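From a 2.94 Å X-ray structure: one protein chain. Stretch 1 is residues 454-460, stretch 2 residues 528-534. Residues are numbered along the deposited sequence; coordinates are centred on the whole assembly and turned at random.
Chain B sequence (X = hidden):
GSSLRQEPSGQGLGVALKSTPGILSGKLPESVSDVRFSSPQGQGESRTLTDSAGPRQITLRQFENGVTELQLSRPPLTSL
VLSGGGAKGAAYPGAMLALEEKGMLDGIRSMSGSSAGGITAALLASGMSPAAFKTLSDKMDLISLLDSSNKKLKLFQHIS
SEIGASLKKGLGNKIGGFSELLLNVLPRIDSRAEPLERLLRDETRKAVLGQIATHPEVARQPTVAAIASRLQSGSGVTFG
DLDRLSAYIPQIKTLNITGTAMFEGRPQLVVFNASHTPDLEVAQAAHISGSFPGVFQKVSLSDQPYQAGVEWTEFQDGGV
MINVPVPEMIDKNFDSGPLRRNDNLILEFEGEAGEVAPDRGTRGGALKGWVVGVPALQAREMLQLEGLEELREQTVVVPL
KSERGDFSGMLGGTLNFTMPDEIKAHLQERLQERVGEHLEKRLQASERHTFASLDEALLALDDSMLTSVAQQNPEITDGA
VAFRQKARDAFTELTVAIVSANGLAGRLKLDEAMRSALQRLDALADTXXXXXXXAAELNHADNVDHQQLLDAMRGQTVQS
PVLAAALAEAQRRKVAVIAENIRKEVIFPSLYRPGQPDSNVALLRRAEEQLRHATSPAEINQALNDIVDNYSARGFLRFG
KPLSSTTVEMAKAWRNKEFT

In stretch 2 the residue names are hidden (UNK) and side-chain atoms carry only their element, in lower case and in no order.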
ATOM      1  N   LEU B 454      12.376  13.434  40.515  1.00 56.01           N
ATOM      2  CA  LEU B 454      12.776  12.624  41.660  1.00 52.85           C
ATOM      3  C   LEU B 454      11.558  11.921  42.182  1.00 54.98           C
ATOM      4  O   LEU B 454      11.471  10.723  42.059  1.00 58.52           O
ATOM      5  CB  LEU B 454      13.399  13.467  42.759  1.00 54.99           C
ATOM      6  CG  LEU B 454      13.893  12.705  44.003  1.00 54.39           C
ATOM      7  CD1 LEU B 454      14.863  11.598  43.620  1.00 58.39           C
ATOM      8  CD2 LEU B 454      14.576  13.655  44.962  1.00 49.08           C
ATOM      9  N   ASP B 455      10.559  12.693  42.621  1.00 58.87           N
ATOM     10  CA  ASP B 455       9.345  12.137  43.221  1.00 55.41           C
ATOM     11  C   ASP B 455       8.667  11.045  42.438  1.00 56.46           C
ATOM     12  O   ASP B 455       8.116  10.109  43.041  1.00 55.90           O
ATOM     13  CB  ASP B 455       8.324  13.204  43.537  1.00 56.65           C
ATOM     14  CG  ASP B 455       7.307  12.741  44.601  1.00 68.88           C
ATOM     15  OD1 ASP B 455       7.721  12.344  45.727  1.00 69.91           O
ATOM     16  OD2 ASP B 455       6.091  12.772  44.305  1.00 70.99           O
ATOM     17  N   GLU B 456       8.679  11.139  41.109  1.00 55.35           N
ATOM     18  CA  GLU B 456       8.191  10.007  40.316  1.00 56.86           C
ATOM     19  C   GLU B 456       8.967   8.720  40.648  1.00 59.84           C
ATOM     20  O   GLU B 456       8.363   7.675  40.815  1.00 64.33           O
ATOM     21  CB  GLU B 456       8.194  10.296  38.815  1.00 60.47           C
ATOM     22  CG  GLU B 456       7.037  11.185  38.366  1.00 78.93           C
ATOM     23  CD  GLU B 456       7.267  11.910  37.024  1.00 88.78           C
ATOM     24  OE1 GLU B 456       7.581  11.208  36.035  1.00105.47           O
ATOM     25  OE2 GLU B 456       7.079  13.172  36.943  1.00 72.26           O
ATOM     26  N   ALA B 457      10.292   8.802  40.788  1.00 55.39           N
ATOM     27  CA  ALA B 457      11.088   7.588  40.984  1.00 53.49           C
ATOM     28  C   ALA B 457      10.996   7.061  42.425  1.00 55.01           C
ATOM     29  O   ALA B 457      11.027   5.855  42.670  1.00 59.08           O
ATOM     30  CB  ALA B 457      12.528   7.807  40.547  1.00 47.26           C
ATOM     31  N   LEU B 458      10.804   7.963  43.371  1.00 55.15           N
ATOM     32  CA  LEU B 458      10.492   7.562  44.735  1.00 55.06           C
ATOM     33  C   LEU B 458       9.084   6.977  44.794  1.00 57.20           C
ATOM     34  O   LEU B 458       8.798   6.099  45.609  1.00 61.20           O
ATOM     35  CB  LEU B 458      10.660   8.736  45.716  1.00 53.01           C
ATOM     36  CG  LEU B 458      12.075   9.357  45.732  1.00 54.02           C
ATOM     37  CD1 LEU B 458      12.288  10.389  46.818  1.00 52.79           C
ATOM     38  CD2 LEU B 458      13.120   8.278  45.842  1.00 55.81           C
ATOM     39  N   LEU B 459       8.208   7.387  43.885  1.00 54.30           N
ATOM     40  CA  LEU B 459       6.896   6.713  43.848  1.00 48.88           C
ATOM     41  C   LEU B 459       6.983   5.283  43.368  1.00 48.55           C
ATOM     42  O   LEU B 459       6.283   4.435  43.860  1.00 61.90           O
ATOM     43  CB  LEU B 459       5.855   7.500  43.074  1.00 43.53           C
ATOM     44  CG  LEU B 459       5.264   8.644  43.902  1.00 43.95           C
ATOM     45  CD1 LEU B 459       4.607   9.706  43.015  1.00 33.37           C
ATOM     46  CD2 LEU B 459       4.360   8.120  45.043  1.00 38.85           C
ATOM     47  N   ALA B 460       7.915   5.001  42.478  1.00 48.67           N
ATOM     48  CA  ALA B 460       8.081   3.659  41.933  1.00 49.51           C
ATOM     49  C   ALA B 460       8.597   2.678  42.944  1.00 55.29           C
ATOM     50  O   ALA B 460       8.600   1.504  42.669  1.00 62.73           O
ATOM     51  CB  ALA B 460       9.013   3.684  40.733  1.00 52.07           C
ATOM     52  N   UNK B 528      -0.014  15.308  39.310  1.00 55.88           N
ATOM     53  CA  UNK B 528      -0.710  14.265  38.544  1.00 53.96           C
ATOM     54  C   UNK B 528      -0.100  12.871  38.818  1.00 53.33           C
ATOM     55  O   UNK B 528      -0.814  11.860  38.813  1.00 52.12           O
ATOM     56  c   UNK B 528      -0.510  14.709  37.078  1.00 45.12           C
ATOM     57  c   UNK B 528      -0.002  16.124  37.160  1.00 48.21           C
ATOM     58  c   UNK B 528       0.795  16.168  38.440  1.00 52.73           C
ATOM     59  N   UNK B 529       1.192  12.849  39.145  1.00 52.02           N
ATOM     60  CA  UNK B 529       1.908  11.611  39.411  1.00 50.10           C
ATOM     61  C   UNK B 529       1.405  10.904  40.643  1.00 53.75           C
ATOM     62  O   UNK B 529       1.298   9.675  40.648  1.00 60.39           O
ATOM     63  c   UNK B 529       3.396  11.878  39.548  1.00 47.29           C
ATOM     64  c   UNK B 529       3.874  13.298  37.439  1.00 73.04           C
ATOM     65  o   UNK B 529       3.599  14.355  38.066  1.00 73.29           O
ATOM     66  c   UNK B 529       4.094  11.979  38.201  1.00 65.75           C
ATOM     67  o   UNK B 529       4.020  13.272  36.191  1.00 75.08           O
ATOM     68  N   UNK B 530       1.090  11.679  41.684  1.00 49.84           N
ATOM     69  CA  UNK B 530       0.685  11.130  42.977  1.00 46.64           C
ATOM     70  C   UNK B 530      -0.770  10.688  43.008  1.00 47.61           C
ATOM     71  O   UNK B 530      -1.119   9.752  43.714  1.00 48.97           O
ATOM     72  n   UNK B 530       5.445  14.256  47.393  1.00 50.29           N
ATOM     73  c   UNK B 530       4.159  14.221  47.068  1.00 52.00           C
ATOM     74  n   UNK B 530       3.238  14.826  47.841  1.00 53.49           N
ATOM     75  n   UNK B 530       3.792  13.591  45.965  1.00 44.72           N
ATOM     76  c   UNK B 530       2.313  12.431  44.429  1.00 49.07           C
ATOM     77  c   UNK B 530       0.874  12.174  44.059  1.00 50.03           C
ATOM     78  c   UNK B 530       2.419  13.470  45.522  1.00 44.17           C
ATOM     79  N   UNK B 531      -1.629  11.446  42.332  1.00 44.81           N
ATOM     80  CA  UNK B 531      -3.007  11.041  42.073  1.00 43.00           C
ATOM     81  C   UNK B 531      -3.049   9.689  41.359  1.00 45.88           C
ATOM     82  O   UNK B 531      -3.857   8.847  41.698  1.00 42.59           O
ATOM     83  c   UNK B 531      -5.631  13.123  40.081  1.00 36.28           C
ATOM     84  c   UNK B 531      -5.173  11.945  40.872  1.00 42.95           C
ATOM     85  c   UNK B 531      -6.012  11.827  42.146  1.00 49.47           C
ATOM     86  c   UNK B 531      -3.691  12.095  41.192  1.00 45.37           C
ATOM     87  N   UNK B 532      -2.203   9.494  40.336  1.00 47.32           N
ATOM     88  CA  UNK B 532      -2.133   8.211  39.687  1.00 44.66           C
ATOM     89  C   UNK B 532      -1.747   7.126  40.723  1.00 48.53           C
ATOM     90  O   UNK B 532      -2.344   6.050  40.751  1.00 56.94           O
ATOM     91  c   UNK B 532      -1.155   8.270  38.564  1.00 44.30           C
ATOM     92  N   UNK B 533      -0.814   7.443  41.617  1.00 44.22           N
ATOM     93  CA  UNK B 533      -0.296   6.443  42.546  1.00 45.88           C
ATOM     94  C   UNK B 533      -1.383   6.088  43.534  1.00 45.96           C
ATOM     95  O   UNK B 533      -1.641   4.890  43.829  1.00 44.44           O
ATOM     96  c   UNK B 533       2.221   4.397  47.484  1.00 47.60           C
ATOM     97  c   UNK B 533       0.475   6.054  47.891  1.00 46.15           C
ATOM     98  c   UNK B 533       2.636   5.070  43.976  1.00 42.71           C
ATOM     99  c   UNK B 533       1.636   5.992  44.223  1.00 44.80           C
ATOM    100  n   UNK B 533       2.960   4.367  45.129  1.00 40.24           N
ATOM    101  c   UNK B 533       1.319   5.045  48.342  1.00 51.47           C
ATOM    102  c   UNK B 533       1.347   5.851  45.668  1.00 43.31           C
ATOM    103  c   UNK B 533       0.460   6.448  46.543  1.00 43.96           C
ATOM    104  c   UNK B 533       0.990   6.959  43.233  1.00 44.01           C
ATOM    105  c   UNK B 533       2.220   4.787  46.163  1.00 42.20           C
ATOM    106  N   UNK B 534      -2.082   7.123  43.990  1.00 41.09           N
ATOM    107  CA  UNK B 534      -3.143   6.947  44.959  1.00 41.26           C
ATOM    108  C   UNK B 534      -4.324   6.166  44.400  1.00 40.66           C
ATOM    109  O   UNK B 534      -4.838   5.265  45.066  1.00 48.07           O
ATOM    110  c   UNK B 534      -2.472   8.318  47.907  1.00 36.89           C
ATOM    111  c   UNK B 534      -3.064  10.445  46.743  1.00 37.48           C
ATOM    112  c   UNK B 534      -3.581   8.270  45.577  1.00 40.50           C
ATOM    113  c   UNK B 534      -2.604   9.002  46.545  1.00 39.50           C
TER

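Position 528 carries three side-chain carbons, the last of which lies within bonding distance of its own backbone N, so the chain closes into a five-membered ring. The ring is out of reach of stretch 1 and takes no part in the contact. That closure identifies P528.

Position 529 has three carbons in a row, the third bearing two oxygens: a carboxylate on a two-carbon arm. Its CA-to-CB bond points toward stretch 1, the second side-chain carbon makes a tight approach to E456 CG, and a carboxylate oxygen comes close to E456 OE2. Two carbons before the carboxylate, rather than one, give E529. E529 CG lies 3.1 Å from E456 CG, and E529 OE2 lies 3.2 Å from E456 OE2; both of these oxygens are acceptors, so this is a juxtaposition of like charges and not a hydrogen bond.

At position 530 three carbons lead to a nitrogen and then to a carbon holding two more nitrogens. CA-to-CB points sideways, but the end of the chain reaches D455, where two of the nitrogens face OD2 and OD1. This guanidinium makes the residue R530, extended with chi2 and chi3 both t. R530 NE donates to D455 OD2 at 3.0 Å with an N-H...O angle of 167°, and R530 NH2 donates more weakly to D455 OD1 at 3.4 Å and 168°. D455 OD2 lies near the guanidinium plane, as such in-plane donors require.

Position 531 shows four carbons forked at the second, out of reach of stretch 1: the pattern of L531. Position 532 has a single carbon, likewise out of reach, hence A532.

Position 533 bears one carbon followed by fused five- and six-membered rings containing eight carbons and one nitrogen, an indole. L459 CD2 sits over one face, 3.6 Å from the centroid of the five-membered ring and 15° off its normal, a CH-pi geometry. The residue is W533.

Position 534 again has four carbons forked at the second, and they too do not reach stretch 1: L534.

The two helices run nearly parallel, their N-to-C directions 12° apart and their axes 10.2 Å apart at closest approach. Contacts come from 529, 530 and 533, the last one helical turn beyond the first, and meet D455, E456 and L459. L459 is the apolar centre, covered over 93 Å²: its CD2 packs on W533, while its CD1 lies 3.8 Å from R530 CG. The D455–R530 salt bridge adds a paired polar link, whereas the E456–E529 approach offers no direct hydrogen bond between its carboxylates. In all, 335 Å² is buried.

Stretch 2 (528-534) PERLAWL
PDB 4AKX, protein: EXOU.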